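Local coordinates for Lpg0393 helical bundle domain-containing protein (Legionella pneumophila subsp. pneumophila str. Philadelphia 1, PDB 4R0G), which acts as a guanine-nucleotide exchange factor for the small GTPases Rab5, Rab21 and Rab22, probably through its VPS9-like domain, at residues A[16-21]-A[163-168]; A[77-82]-A[171-176]; A[68-73]-A[156-161]; A[59-64]-A[144-149]; A[201-206]-A[222-227]. All coordinates share one frame; numbering follows the deposited sequence.

Contact 1 of 5, residues A[16-21]-A[163-168]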
# COMPACT_ATOMS: atom_id res chain seq x y z
N LYS A 16 20.12 -4.05 7.69
CA LYS A 16 19.11 -5.08 7.83
C LYS A 16 17.84 -4.40 8.37
O LYS A 16 17.58 -4.34 9.59
CB LYS A 16 19.63 -6.16 8.80
N TYR A 17 16.99 -4.00 7.45
CA TYR A 17 16.00 -3.02 7.82
C TYR A 17 14.75 -3.59 8.49
O TYR A 17 14.31 -3.07 9.52
CB TYR A 17 15.65 -2.12 6.65
CG TYR A 17 16.76 -1.22 6.15
CD1 TYR A 17 17.37 -0.29 6.98
CD2 TYR A 17 17.16 -1.26 4.83
CE1 TYR A 17 18.38 0.56 6.49
CE2 TYR A 17 18.16 -0.43 4.34
CZ TYR A 17 18.76 0.48 5.18
OH TYR A 17 19.74 1.30 4.66
N LEU A 18 14.20 -4.65 7.91
CA LEU A 18 13.02 -5.33 8.48
C LEU A 18 13.29 -5.70 9.90
O LEU A 18 12.41 -5.58 10.76
CB LEU A 18 12.63 -6.57 7.69
CG LEU A 18 11.87 -6.10 6.47
CD1 LEU A 18 11.68 -7.19 5.47
CD2 LEU A 18 10.56 -5.53 7.00
N LEU A 19 14.53 -6.11 10.16
CA LEU A 19 14.95 -6.40 11.51
C LEU A 19 15.05 -5.11 12.33
O LEU A 19 14.57 -5.05 13.46
CB LEU A 19 16.27 -7.19 11.52
CG LEU A 19 16.85 -7.42 12.91
CD1 LEU A 19 15.82 -8.17 13.78
CD2 LEU A 19 18.23 -8.13 12.84
N PHE A 20 15.66 -4.07 11.77
CA PHE A 20 15.79 -2.82 12.51
C PHE A 20 14.45 -2.28 12.99
O PHE A 20 14.35 -1.81 14.12
CB PHE A 20 16.50 -1.78 11.70
CG PHE A 20 16.23 -0.37 12.16
CD1 PHE A 20 16.79 0.10 13.34
CD2 PHE A 20 15.45 0.50 11.40
CE1 PHE A 20 16.56 1.39 13.78
CE2 PHE A 20 15.23 1.80 11.84
CZ PHE A 20 15.80 2.24 13.04
N LEU A 21 13.43 -2.40 12.13
CA LEU A 21 12.03 -2.00 12.40
C LEU A 21 11.33 -2.79 13.50
O LEU A 21 10.17 -2.52 13.82
CB LEU A 21 11.20 -2.06 11.12
CG LEU A 21 11.55 -1.03 10.02
CD1 LEU A 21 10.62 -1.15 8.85
CD2 LEU A 21 11.50 0.37 10.56
N ASP A 163 14.31 -4.23 -2.93
CA ASP A 163 14.11 -5.59 -3.42
C ASP A 163 14.15 -6.57 -2.27
O ASP A 163 13.40 -7.56 -2.27
CB ASP A 163 15.10 -5.96 -4.53
CG ASP A 163 14.83 -5.20 -5.85
OD1 ASP A 163 13.66 -5.14 -6.32
OD2 ASP A 163 15.79 -4.64 -6.42
N GLN A 164 14.98 -6.27 -1.26
CA GLN A 164 15.15 -7.20 -0.14
C GLN A 164 14.16 -7.02 1.02
O GLN A 164 13.96 -7.94 1.82
CB GLN A 164 16.62 -7.28 0.33
CG GLN A 164 17.22 -5.98 0.77
CD GLN A 164 18.74 -6.03 0.92
OE1 GLN A 164 19.29 -6.46 1.94
NE2 GLN A 164 19.44 -5.57 -0.12
N ILE A 165 13.54 -5.85 1.11
CA ILE A 165 12.41 -5.67 2.02
C ILE A 165 11.14 -6.24 1.38
O ILE A 165 10.39 -6.99 2.02
CB ILE A 165 12.16 -4.18 2.30
CG1 ILE A 165 13.24 -3.63 3.21
CG2 ILE A 165 10.80 -3.95 2.93
CD1 ILE A 165 13.09 -2.14 3.44
N TYR A 166 10.90 -5.89 0.13
CA TYR A 166 9.65 -6.25 -0.53
C TYR A 166 9.63 -7.74 -0.72
O TYR A 166 8.57 -8.37 -0.68
CB TYR A 166 9.52 -5.55 -1.89
CG TYR A 166 8.10 -5.29 -2.33
CD1 TYR A 166 7.03 -5.60 -1.51
CD2 TYR A 166 7.83 -4.73 -3.56
CE1 TYR A 166 5.72 -5.36 -1.90
CE2 TYR A 166 6.52 -4.49 -3.97
CZ TYR A 166 5.47 -4.81 -3.13
OH TYR A 166 4.16 -4.56 -3.53
N SER A 167 10.81 -8.30 -0.90
CA SER A 167 10.96 -9.73 -1.02
C SER A 167 10.18 -10.45 0.07
O SER A 167 9.43 -11.41 -0.21
CB SER A 167 12.44 -10.08 -0.86
OG SER A 167 12.64 -11.46 -1.09
N VAL A 168 10.35 -10.00 1.31
CA VAL A 168 9.65 -10.59 2.44
C VAL A 168 8.26 -10.03 2.55
O VAL A 168 7.28 -10.71 2.81
CB VAL A 168 10.31 -10.24 3.75
CG1 VAL A 168 9.54 -10.86 4.89
CG2 VAL A 168 11.75 -10.68 3.75
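The ring of Tyr17 is the flat group at this contact, and Ile165 approaches it obliquely with CD1. The nearest atoms of the two side chains are Tyr17 CB and Ile165 CD1, 4.1 Å apart. Beside this pair, Leu18 carries the larger share of the buried surface. Its CG stands anti to the carbonyl carbon (chi1 -80°) and its CD1 goes on to helix 155-183. There CD1 of Leu18 comes within 3.8 Å of Val168 CB and 4.2 Å of Ile165 CG2. The same CD1 methyl also rests 3.7 Å from the backbone oxygen Ile165 O. Leu18 and Val168 run past each other in opposite directions. The side-chain contacts are apolar and mostly buried. The backbones come close: the CA atoms of Leu18 and Ile165 are 6.5 Å apart. The short helix 17-20 opens just after Lys16, which takes the N-cap position. This helix lies among several others of the VPS9-like region. Tyr17 also packs on Leu12 of helix 5-14 and on Ile66 and Leu67 of helix 58-71, while Leu18 also touches Leu82 of helix 80-101.

Contact 2 of 5, residues A[77-82]-A[171-176]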
# COMPACT_ATOMS: atom_id res chain seq x y z
N PRO A 77 6.40 -0.74 -0.01
CA PRO A 77 6.79 -2.01 0.60
C PRO A 77 6.49 -2.04 2.10
O PRO A 77 6.39 -3.11 2.68
CB PRO A 77 8.30 -2.08 0.33
CG PRO A 77 8.71 -0.59 0.30
CD PRO A 77 7.56 0.10 -0.38
N LEU A 78 6.31 -0.89 2.74
CA LEU A 78 6.09 -0.94 4.18
C LEU A 78 4.72 -0.42 4.53
O LEU A 78 4.51 0.78 4.56
CB LEU A 78 7.16 -0.10 4.91
CG LEU A 78 8.63 -0.47 4.68
CD1 LEU A 78 9.51 0.75 4.82
CD2 LEU A 78 9.11 -1.57 5.64
N ARG A 79 3.80 -1.32 4.87
CA ARG A 79 2.42 -0.93 5.15
C ARG A 79 2.15 -1.23 6.60
O ARG A 79 3.00 -1.83 7.25
CB ARG A 79 1.45 -1.73 4.26
CG ARG A 79 1.81 -1.80 2.75
CD ARG A 79 0.60 -2.24 1.88
NE ARG A 79 0.91 -3.14 0.75
CZ ARG A 79 1.78 -2.86 -0.22
NH1 ARG A 79 2.42 -1.72 -0.20
NH2 ARG A 79 2.00 -3.72 -1.21
N GLU A 80 0.98 -0.85 7.10
CA GLU A 80 0.55 -1.23 8.46
C GLU A 80 1.58 -1.04 9.60
O GLU A 80 2.17 0.03 9.77
CB GLU A 80 0.02 -2.67 8.47
CG GLU A 80 -1.25 -2.89 7.65
CD GLU A 80 -2.49 -2.26 8.28
OE1 GLU A 80 -2.56 -1.01 8.38
OE2 GLU A 80 -3.40 -3.02 8.69
N GLY A 81 1.78 -2.10 10.37
CA GLY A 81 2.64 -2.07 11.53
C GLY A 81 4.07 -1.78 11.19
O GLY A 81 4.75 -1.11 11.96
N LEU A 82 4.54 -2.29 10.06
CA LEU A 82 5.89 -2.00 9.58
C LEU A 82 6.01 -0.52 9.33
O LEU A 82 7.04 0.09 9.58
CB LEU A 82 6.21 -2.76 8.29
CG LEU A 82 6.57 -4.21 8.59
CD1 LEU A 82 6.49 -5.08 7.37
CD2 LEU A 82 7.98 -4.24 9.16
N LEU A 171 5.08 -11.10 0.38
CA LEU A 171 4.53 -12.32 0.97
C LEU A 171 3.67 -12.06 2.17
O LEU A 171 2.64 -12.71 2.32
CB LEU A 171 5.64 -13.27 1.42
CG LEU A 171 6.20 -14.24 0.40
CD1 LEU A 171 7.02 -15.27 1.10
CD2 LEU A 171 5.07 -14.91 -0.41
N LYS A 172 4.08 -11.12 3.01
CA LYS A 172 3.38 -10.84 4.26
C LYS A 172 1.95 -10.39 3.98
O LYS A 172 0.99 -10.99 4.50
CB LYS A 172 4.14 -9.82 5.12
CG LYS A 172 3.41 -9.27 6.36
CD LYS A 172 4.39 -8.49 7.29
CE LYS A 172 3.83 -8.19 8.72
NZ LYS A 172 2.89 -7.01 8.79
N TYR A 173 1.79 -9.40 3.11
CA TYR A 173 0.48 -8.82 2.83
C TYR A 173 -0.42 -9.78 2.05
O TYR A 173 -1.62 -9.85 2.28
CB TYR A 173 0.62 -7.51 2.06
CG TYR A 173 1.56 -6.54 2.70
CD1 TYR A 173 1.40 -6.16 4.02
CD2 TYR A 173 2.63 -6.03 1.99
CE1 TYR A 173 2.29 -5.27 4.62
CE2 TYR A 173 3.52 -5.15 2.57
CZ TYR A 173 3.35 -4.77 3.89
OH TYR A 173 4.25 -3.90 4.46
N LEU A 174 0.17 -10.51 1.11
CA LEU A 174 -0.62 -11.43 0.29
C LEU A 174 -1.29 -12.45 1.19
O LEU A 174 -2.46 -12.78 0.99
CB LEU A 174 0.28 -12.15 -0.71
CG LEU A 174 -0.37 -13.13 -1.70
CD1 LEU A 174 -1.20 -12.39 -2.71
CD2 LEU A 174 0.68 -13.96 -2.43
N ILE A 175 -0.54 -12.92 2.19
CA ILE A 175 -0.98 -13.99 3.09
C ILE A 175 -2.09 -13.51 4.00
O ILE A 175 -2.99 -14.26 4.36
CB ILE A 175 0.20 -14.60 3.90
CG1 ILE A 175 1.07 -15.44 2.98
CG2 ILE A 175 -0.29 -15.51 5.00
CD1 ILE A 175 2.40 -15.79 3.57
N GLU A 176 -2.03 -12.23 4.35
CA GLU A 176 -3.09 -11.63 5.14
C GLU A 176 -4.38 -11.61 4.29
O GLU A 176 -5.48 -11.88 4.78
CB GLU A 176 -2.65 -10.23 5.62
CG GLU A 176 -2.88 -9.94 7.09
CD GLU A 176 -1.99 -10.75 8.05
OE1 GLU A 176 -0.76 -10.50 8.11
OE2 GLU A 176 -2.54 -11.62 8.79
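Tyr173 and Arg79 carry this contact. It joins residues 77-82, by helix 80-101 of the all-helical VPS9-like region, to the long helix 155-183, at a segment assigned to the helical bundle domain. The hydrogen bonds centre on the phenol oxygen. Arg79 N donates to Tyr173 OH over 2.7 Å, with an N-H...O angle of 158°. Tyr173 OH in turn donates to Pro77 O, which lies at the ring edge and whose position is less certain. The bond from Arg79 N ties the backbone here to the end of the tyrosine. Stacking comes next. The Arg79 guanidinium lies flat on one face of the Tyr173 ring, with centres 4.5 Å apart and planes at 26°. Arg79 CG makes a CH-pi contact over the same ring, 4.0 Å from its centroid. Arg79 NH1 is bonded to Ser75 O and NH2 to Tyr166 OH, which help to fix the guanidinium. Near it lies Arg79 of the second subunit, so the stacked group is at the subunit interface. The apolar part is smaller. Leu82 and Lys172 meet tip to tip, with Leu82 CD1 4.0 Å from Lys172 CD.

Contact 3 of 5, residues A[68-73]-A[156-161]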
# COMPACT_ATOMS: atom_id res chain seq x y z
N TYR A 68 13.60 5.34 4.76
CA TYR A 68 12.46 6.22 4.49
C TYR A 68 12.18 6.36 3.01
O TYR A 68 11.03 6.25 2.56
CB TYR A 68 12.75 7.61 5.04
CG TYR A 68 11.50 8.30 5.47
CD1 TYR A 68 11.05 8.17 6.78
CD2 TYR A 68 10.74 9.06 4.58
CE1 TYR A 68 9.89 8.81 7.19
CE2 TYR A 68 9.57 9.69 4.98
CZ TYR A 68 9.15 9.56 6.29
OH TYR A 68 8.01 10.17 6.73
N ALA A 69 13.22 6.66 2.24
CA ALA A 69 13.09 6.80 0.80
C ALA A 69 12.36 5.58 0.25
O ALA A 69 11.51 5.68 -0.63
CB ALA A 69 14.46 6.92 0.16
N VAL A 70 12.68 4.41 0.81
CA VAL A 70 12.00 3.19 0.44
C VAL A 70 10.52 3.26 0.84
O VAL A 70 9.66 2.89 0.08
CB VAL A 70 12.65 1.96 1.08
CG1 VAL A 70 11.84 0.73 0.72
CG2 VAL A 70 14.13 1.81 0.65
N HIS A 71 10.24 3.75 2.04
CA HIS A 71 8.88 3.82 2.54
C HIS A 71 8.02 4.71 1.64
O HIS A 71 6.79 4.60 1.62
CB HIS A 71 8.91 4.32 3.99
CG HIS A 71 7.58 4.38 4.67
ND1 HIS A 71 6.81 5.53 4.69
CD2 HIS A 71 6.90 3.46 5.39
CE1 HIS A 71 5.71 5.30 5.39
NE2 HIS A 71 5.73 4.06 5.83
N GLU A 72 8.67 5.58 0.87
CA GLU A 72 7.92 6.47 -0.04
C GLU A 72 7.80 5.98 -1.47
O GLU A 72 7.22 6.69 -2.30
CB GLU A 72 8.45 7.90 0.00
CG GLU A 72 8.56 8.47 1.42
CD GLU A 72 7.27 8.33 2.21
OE1 GLU A 72 6.26 8.97 1.85
OE2 GLU A 72 7.25 7.56 3.20
N MET A 73 8.31 4.78 -1.78
CA MET A 73 8.09 4.22 -3.11
C MET A 73 6.61 3.92 -3.35
O MET A 73 5.83 3.69 -2.41
CB MET A 73 8.95 2.98 -3.36
CG MET A 73 10.31 3.07 -2.74
SD MET A 73 11.71 2.33 -3.60
CE MET A 73 10.93 1.26 -4.80
N SER A 156 21.20 3.49 -5.93
CA SER A 156 21.69 2.13 -5.80
C SER A 156 21.23 1.53 -4.47
O SER A 156 20.61 0.48 -4.46
CB SER A 156 23.22 2.08 -5.91
OG SER A 156 23.66 2.54 -7.17
N ALA A 157 21.51 2.23 -3.37
CA ALA A 157 21.31 1.69 -2.02
C ALA A 157 19.85 1.48 -1.67
O ALA A 157 19.52 0.57 -0.89
CB ALA A 157 21.93 2.59 -1.00
N VAL A 158 19.02 2.37 -2.20
CA VAL A 158 17.58 2.37 -1.99
C VAL A 158 16.97 1.22 -2.74
O VAL A 158 16.22 0.43 -2.18
CB VAL A 158 16.94 3.65 -2.53
CG1 VAL A 158 15.44 3.58 -2.41
CG2 VAL A 158 17.50 4.86 -1.79
N SER A 159 17.31 1.13 -4.03
CA SER A 159 16.86 0.05 -4.89
C SER A 159 17.23 -1.33 -4.34
O SER A 159 16.47 -2.28 -4.49
CB SER A 159 17.45 0.21 -6.28
OG SER A 159 17.03 -0.86 -7.10
N LYS A 160 18.38 -1.43 -3.68
CA LYS A 160 18.77 -2.69 -3.07
C LYS A 160 17.96 -3.00 -1.83
O LYS A 160 17.58 -4.14 -1.61
CB LYS A 160 20.29 -2.74 -2.78
CG LYS A 160 21.11 -2.87 -4.05
CD LYS A 160 22.64 -2.79 -3.86
CE LYS A 160 23.30 -2.56 -5.25
NZ LYS A 160 24.77 -2.77 -5.39
N ALA A 161 17.69 -1.99 -1.01
CA ALA A 161 16.92 -2.21 0.21
C ALA A 161 15.54 -2.65 -0.19
O ALA A 161 14.96 -3.58 0.39
CB ALA A 161 16.83 -0.98 1.02
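Val70 and Val158 slide past each other in opposite directions, each offering one methyl to the other. Val70 CG2 lies 3.8 Å from Val158 CG1. Val70 CG1 is anti to the backbone N (chi1 177°), which leaves CG2 beside that N and facing helix 155-183. The same CG2 of Val70 also lies 3.9 Å from Ala161 CB, one turn further along that helix. This methyl therefore touches two residues of the facing helix. Val158 is engaged on both branches. Its CG2 meets Ala69 CB at 4.2 Å, while Val158 CG1 also receives Met73 SD at 4.1 Å. Met73 and Val158 again pass in opposite directions, and the bend at chi2 (-145°) places the sulfur beside the methyl. The backbones are close here, with the CA atoms of Val70 and Val158 6.1 Å apart. Alanine and valine side chains at the closest point fit this approach. Polar bonds lie on the side of segment 68-73 turned from helix 155-183. His71 ND1 donates to Glu72 OE2 over 2.6 Å, with the acceptor near the ring plane and an N-H...O angle of 164°. His71 NE2 is hydrogen-bonded to Ser83 OG on helix 80-101, so both ring nitrogens are held. The contact seats the C-terminal end of helix 58-71 against the first turns of helix 155-183. Around it, Ala69 also touches Val150 of helix 132-151, Val70 packs on Pro77, and Val158 packs on Leu181 of the second subunit.

Contact 4 of 5, residues A[59-64]-A[144-149]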
# COMPACT_ATOMS: atom_id res chain seq x y z
N ASP A 59 25.73 9.10 10.69
CA ASP A 59 25.53 7.95 9.81
C ASP A 59 24.21 7.20 10.11
O ASP A 59 23.57 6.68 9.20
CB ASP A 59 26.78 7.04 9.87
CG ASP A 59 26.59 5.72 9.11
OD1 ASP A 59 26.53 5.79 7.84
OD2 ASP A 59 26.52 4.64 9.78
N ASP A 60 23.78 7.18 11.36
CA ASP A 60 22.52 6.52 11.72
C ASP A 60 21.38 7.19 10.98
O ASP A 60 20.45 6.54 10.50
CB ASP A 60 22.24 6.61 13.24
CG ASP A 60 23.08 5.64 14.09
OD1 ASP A 60 24.17 5.20 13.65
OD2 ASP A 60 22.64 5.32 15.22
N ILE A 61 21.47 8.50 10.89
CA ILE A 61 20.48 9.32 10.21
C ILE A 61 20.46 9.03 8.72
O ILE A 61 19.40 8.80 8.14
CB ILE A 61 20.80 10.80 10.44
CG1 ILE A 61 20.79 11.08 11.93
CG2 ILE A 61 19.84 11.72 9.73
CD1 ILE A 61 21.31 12.41 12.26
N LYS A 62 21.64 9.02 8.10
CA LYS A 62 21.73 8.85 6.65
C LYS A 62 21.25 7.49 6.15
O LYS A 62 20.71 7.37 5.05
CB LYS A 62 23.14 9.17 6.15
CG LYS A 62 23.32 10.65 5.81
CD LYS A 62 24.59 10.92 5.08
CE LYS A 62 24.74 12.41 4.78
NZ LYS A 62 26.11 12.75 4.26
N LYS A 63 21.47 6.46 6.96
CA LYS A 63 21.02 5.13 6.60
C LYS A 63 19.53 5.07 6.81
O LYS A 63 18.80 4.45 6.04
CB LYS A 63 21.77 4.05 7.40
CG LYS A 63 22.99 3.54 6.68
CD LYS A 63 24.05 3.03 7.63
CE LYS A 63 25.42 2.96 6.94
NZ LYS A 63 26.50 2.41 7.84
N PHE A 64 19.07 5.75 7.84
CA PHE A 64 17.65 5.75 8.11
C PHE A 64 16.96 6.48 6.95
O PHE A 64 15.79 6.21 6.64
CB PHE A 64 17.37 6.40 9.47
CG PHE A 64 15.93 6.45 9.81
CD1 PHE A 64 15.26 5.30 10.20
CD2 PHE A 64 15.21 7.65 9.71
CE1 PHE A 64 13.91 5.33 10.51
CE2 PHE A 64 13.84 7.70 10.02
CZ PHE A 64 13.20 6.54 10.42
N ASP A 144 14.09 19.56 7.94
CA ASP A 144 14.48 20.02 6.62
C ASP A 144 15.73 19.27 6.20
O ASP A 144 15.72 18.61 5.17
CB ASP A 144 14.68 21.54 6.60
CG ASP A 144 13.36 22.30 6.55
OD1 ASP A 144 12.35 21.74 6.07
OD2 ASP A 144 13.33 23.48 7.00
N LYS A 145 16.76 19.35 7.04
CA LYS A 145 18.08 18.72 6.83
C LYS A 145 17.94 17.24 6.47
O LYS A 145 18.72 16.69 5.68
CB LYS A 145 18.96 18.89 8.09
CG LYS A 145 20.48 18.84 7.91
CD LYS A 145 21.21 19.23 9.23
CE LYS A 145 21.94 18.04 9.93
NZ LYS A 145 22.25 18.16 11.43
N PHE A 146 16.91 16.61 7.04
CA PHE A 146 16.65 15.19 6.86
C PHE A 146 15.99 14.89 5.53
O PHE A 146 16.49 14.10 4.73
CB PHE A 146 15.80 14.66 8.00
CG PHE A 146 15.36 13.24 7.84
CD1 PHE A 146 16.26 12.21 7.96
CD2 PHE A 146 14.04 12.94 7.60
CE1 PHE A 146 15.86 10.90 7.82
CE2 PHE A 146 13.63 11.64 7.47
CZ PHE A 146 14.55 10.61 7.58
N PHE A 147 14.83 15.48 5.30
CA PHE A 147 14.07 15.20 4.09
C PHE A 147 14.87 15.48 2.82
O PHE A 147 14.69 14.81 1.80
CB PHE A 147 12.75 15.94 4.13
CG PHE A 147 11.77 15.35 5.10
CD1 PHE A 147 11.55 13.97 5.13
CD2 PHE A 147 11.08 16.16 6.01
CE1 PHE A 147 10.63 13.38 6.04
CE2 PHE A 147 10.17 15.59 6.92
CZ PHE A 147 9.94 14.19 6.94
N THR A 148 15.77 16.45 2.89
CA THR A 148 16.71 16.70 1.80
C THR A 148 17.61 15.47 1.57
O THR A 148 17.77 15.00 0.44
CB THR A 148 17.58 17.94 2.07
OG1 THR A 148 18.37 17.69 3.23
CG2 THR A 148 16.71 19.17 2.30
N TRP A 149 18.20 14.95 2.64
CA TRP A 149 18.93 13.70 2.55
C TRP A 149 18.09 12.53 2.01
O TRP A 149 18.63 11.57 1.45
CB TRP A 149 19.53 13.33 3.91
CG TRP A 149 20.58 14.28 4.32
CD1 TRP A 149 21.22 15.17 3.52
CD2 TRP A 149 21.14 14.45 5.64
NE1 TRP A 149 22.14 15.89 4.24
CE2 TRP A 149 22.12 15.46 5.55
CE3 TRP A 149 20.91 13.83 6.88
CZ2 TRP A 149 22.85 15.90 6.65
CZ3 TRP A 149 21.64 14.26 7.97
CH2 TRP A 149 22.60 15.28 7.85
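Helix segments 59-64 and 144-149 pass at a crossing angle of -50°, their axes 9.9 Å apart, with Ile61 near Phe146 and Lys62 near Trp149. Trp149 gives the largest single share of the buried surface, and two residues meet it differently. Ile61 comes to the indole edge, near its plane, with CG2 3.6 Å from Trp149 CZ3. Lys62 crosses the indole at about a right angle and lies over one face. Its CE makes a CH-pi contact there, 4.2 Å from the centroid of the five-membered ring of Trp149. The lysine chain is extended beyond CG, and NZ stands higher above the same face than CE, too distant for more than a weak cation-pi attraction. Lys145 O lies over the opposite indole face, near the rim. Deeper in, the Phe64 and Phe146 rings meet rim to rim, with Phe64 CD2 3.7 Å from Phe146 CZ and planes at 27°. Ile61 CG2 also touches the edge of Phe146, at CD1. Both phenylalanines pack on Leu93 of helix 80-101. The crossing angle is close to that of classical ridges-into-grooves packing of helices, here within the all-helical VPS9-like domain.

Contact 5 of 5, residues A[201-206]-A[222-227]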
# COMPACT_ATOMS: atom_id res chain seq x y z
N VAL A 201 -3.26 -18.89 9.37
CA VAL A 201 -2.97 -18.11 10.56
C VAL A 201 -1.58 -18.41 11.09
O VAL A 201 -0.83 -17.50 11.47
CB VAL A 201 -4.03 -18.38 11.64
CG1 VAL A 201 -3.66 -17.67 12.91
CG2 VAL A 201 -5.38 -17.92 11.14
N ARG A 202 -1.23 -19.69 11.12
CA ARG A 202 0.04 -20.08 11.68
C ARG A 202 1.15 -19.70 10.72
O ARG A 202 2.21 -19.27 11.14
CB ARG A 202 0.06 -21.57 12.02
CG ARG A 202 -0.81 -21.89 13.22
CD ARG A 202 -1.35 -23.28 13.16
NE ARG A 202 -0.30 -24.22 12.83
CZ ARG A 202 -0.51 -25.34 12.13
NH1 ARG A 202 -1.74 -25.63 11.72
NH2 ARG A 202 0.52 -26.14 11.86
N LEU A 203 0.90 -19.87 9.43
CA LEU A 203 1.81 -19.39 8.41
C LEU A 203 2.03 -17.88 8.55
O LEU A 203 3.16 -17.40 8.55
CB LEU A 203 1.29 -19.74 7.01
CG LEU A 203 2.06 -19.07 5.87
CD1 LEU A 203 3.44 -19.68 5.68
CD2 LEU A 203 1.22 -19.09 4.55
N ALA A 204 0.93 -17.13 8.70
CA ALA A 204 1.02 -15.70 8.94
C ALA A 204 1.90 -15.41 10.17
O ALA A 204 2.78 -14.53 10.12
CB ALA A 204 -0.34 -15.14 9.13
N LYS A 205 1.65 -16.16 11.25
CA LYS A 205 2.40 -16.02 12.49
C LYS A 205 3.88 -16.37 12.31
O LYS A 205 4.76 -15.68 12.85
CB LYS A 205 1.78 -16.86 13.62
N TYR A 206 4.18 -17.45 11.58
CA TYR A 206 5.57 -17.85 11.39
C TYR A 206 6.30 -16.75 10.62
O TYR A 206 7.41 -16.35 10.98
CB TYR A 206 5.70 -19.21 10.67
CG TYR A 206 7.11 -19.45 10.18
CD1 TYR A 206 8.08 -19.99 11.03
CD2 TYR A 206 7.51 -19.11 8.89
CE1 TYR A 206 9.40 -20.19 10.60
CE2 TYR A 206 8.83 -19.31 8.45
CZ TYR A 206 9.77 -19.84 9.31
OH TYR A 206 11.07 -20.04 8.88
N ALA A 222 6.90 -23.71 2.40
CA ALA A 222 6.56 -24.89 1.62
C ALA A 222 5.80 -25.93 2.46
O ALA A 222 4.86 -26.54 1.96
CB ALA A 222 7.80 -25.47 1.02
N VAL A 223 6.16 -26.12 3.72
CA VAL A 223 5.47 -27.11 4.56
C VAL A 223 3.99 -26.74 4.77
O VAL A 223 3.09 -27.61 4.70
CB VAL A 223 6.17 -27.36 5.94
CG1 VAL A 223 5.43 -28.43 6.70
CG2 VAL A 223 7.59 -27.76 5.77
N TYR A 224 3.74 -25.45 5.03
CA TYR A 224 2.39 -24.94 5.16
C TYR A 224 1.64 -25.06 3.84
O TYR A 224 0.52 -25.58 3.79
CB TYR A 224 2.38 -23.47 5.62
CG TYR A 224 2.61 -23.29 7.11
CD1 TYR A 224 1.66 -23.68 8.02
CD2 TYR A 224 3.78 -22.71 7.59
CE1 TYR A 224 1.86 -23.52 9.38
CE2 TYR A 224 3.99 -22.54 8.94
CZ TYR A 224 3.02 -22.95 9.84
OH TYR A 224 3.20 -22.81 11.21
N VAL A 225 2.24 -24.55 2.76
CA VAL A 225 1.55 -24.60 1.47
C VAL A 225 1.24 -26.04 1.09
O VAL A 225 0.19 -26.35 0.53
CB VAL A 225 2.36 -23.92 0.36
CG1 VAL A 225 1.66 -24.09 -0.97
CG2 VAL A 225 2.53 -22.47 0.67
N LYS A 226 2.16 -26.94 1.41
CA LYS A 226 1.90 -28.33 1.12
C LYS A 226 0.66 -28.82 1.87
O LYS A 226 -0.27 -29.27 1.23
CB LYS A 226 3.10 -29.20 1.42
CG LYS A 226 2.84 -30.65 1.04
CD LYS A 226 4.00 -31.53 1.45
CE LYS A 226 3.56 -32.95 1.67
NZ LYS A 226 4.79 -33.74 1.76
N LYS A 227 0.64 -28.67 3.20
CA LYS A 227 -0.52 -29.07 4.03
C LYS A 227 -1.83 -28.47 3.53
O LYS A 227 -2.85 -29.17 3.47
CB LYS A 227 -0.35 -28.73 5.53
CG LYS A 227 0.85 -29.37 6.27
CD LYS A 227 0.92 -28.85 7.76
CE LYS A 227 2.26 -29.14 8.50
NZ LYS A 227 2.62 -28.00 9.43
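Tyr206 N donates to Arg202 O over 2.7 Å, a bond inside helix 193-208 between two residues that both touch Tyr224. This helix and helix 215-229 form an antiparallel helical hairpin in the helical bundle domain. The two short segments run at 172° with axes 10.3 Å apart. Tyr224 is the main side chain and reaches across to the facing backbone. With CG anti to the carbonyl carbon (chi1 -79°), the ring is set against the facing helix, where one face lies on Leu203, whose CA stands over the ring centre. Leu203 CB makes a CH-pi contact there, 4.0 Å from the Tyr224 centroid. Leu203 CD1 continues the packing at 3.6 Å from Tyr224 CD2. The phenol end lies beside Arg202, with Tyr224 OH 3.5 Å from Arg202 CB. Tyr206 CB comes obliquely to the ring. The Arg202 guanidinium has Tyr224 CE1 over one face, but its plane is turned 65° from the ring, so this is no flat stack. Leu203 also packs on Ile175 of helix 155-183. Two like charges also lie close, with Arg202 NH2 3.7 Å from Lys227 NZ.

In the fold
Contacts 1, 2 and 3 share helix 155-183, which meets three parts of the VPS9-like region in turn. Contacts 1 and 3 have centres about 10 Å apart and touch where Tyr17 CE2 lies 3.6 Å from Ala161 CB. Contacts 1 and 2, about 11 Å apart between centres, meet where Leu18 CD2 is 3.6 Å from Leu82 CD2. All three also touch the second subunit. Contact 4 shares helix 58-71 with contact 3, and their centres are about 13 Å apart. Contact 5 belongs to the helical bundle, about 38 Å from contact 4 between centres. It joins contact 2 through Ile175 CD1, 3.6 Å from Leu203 CD2.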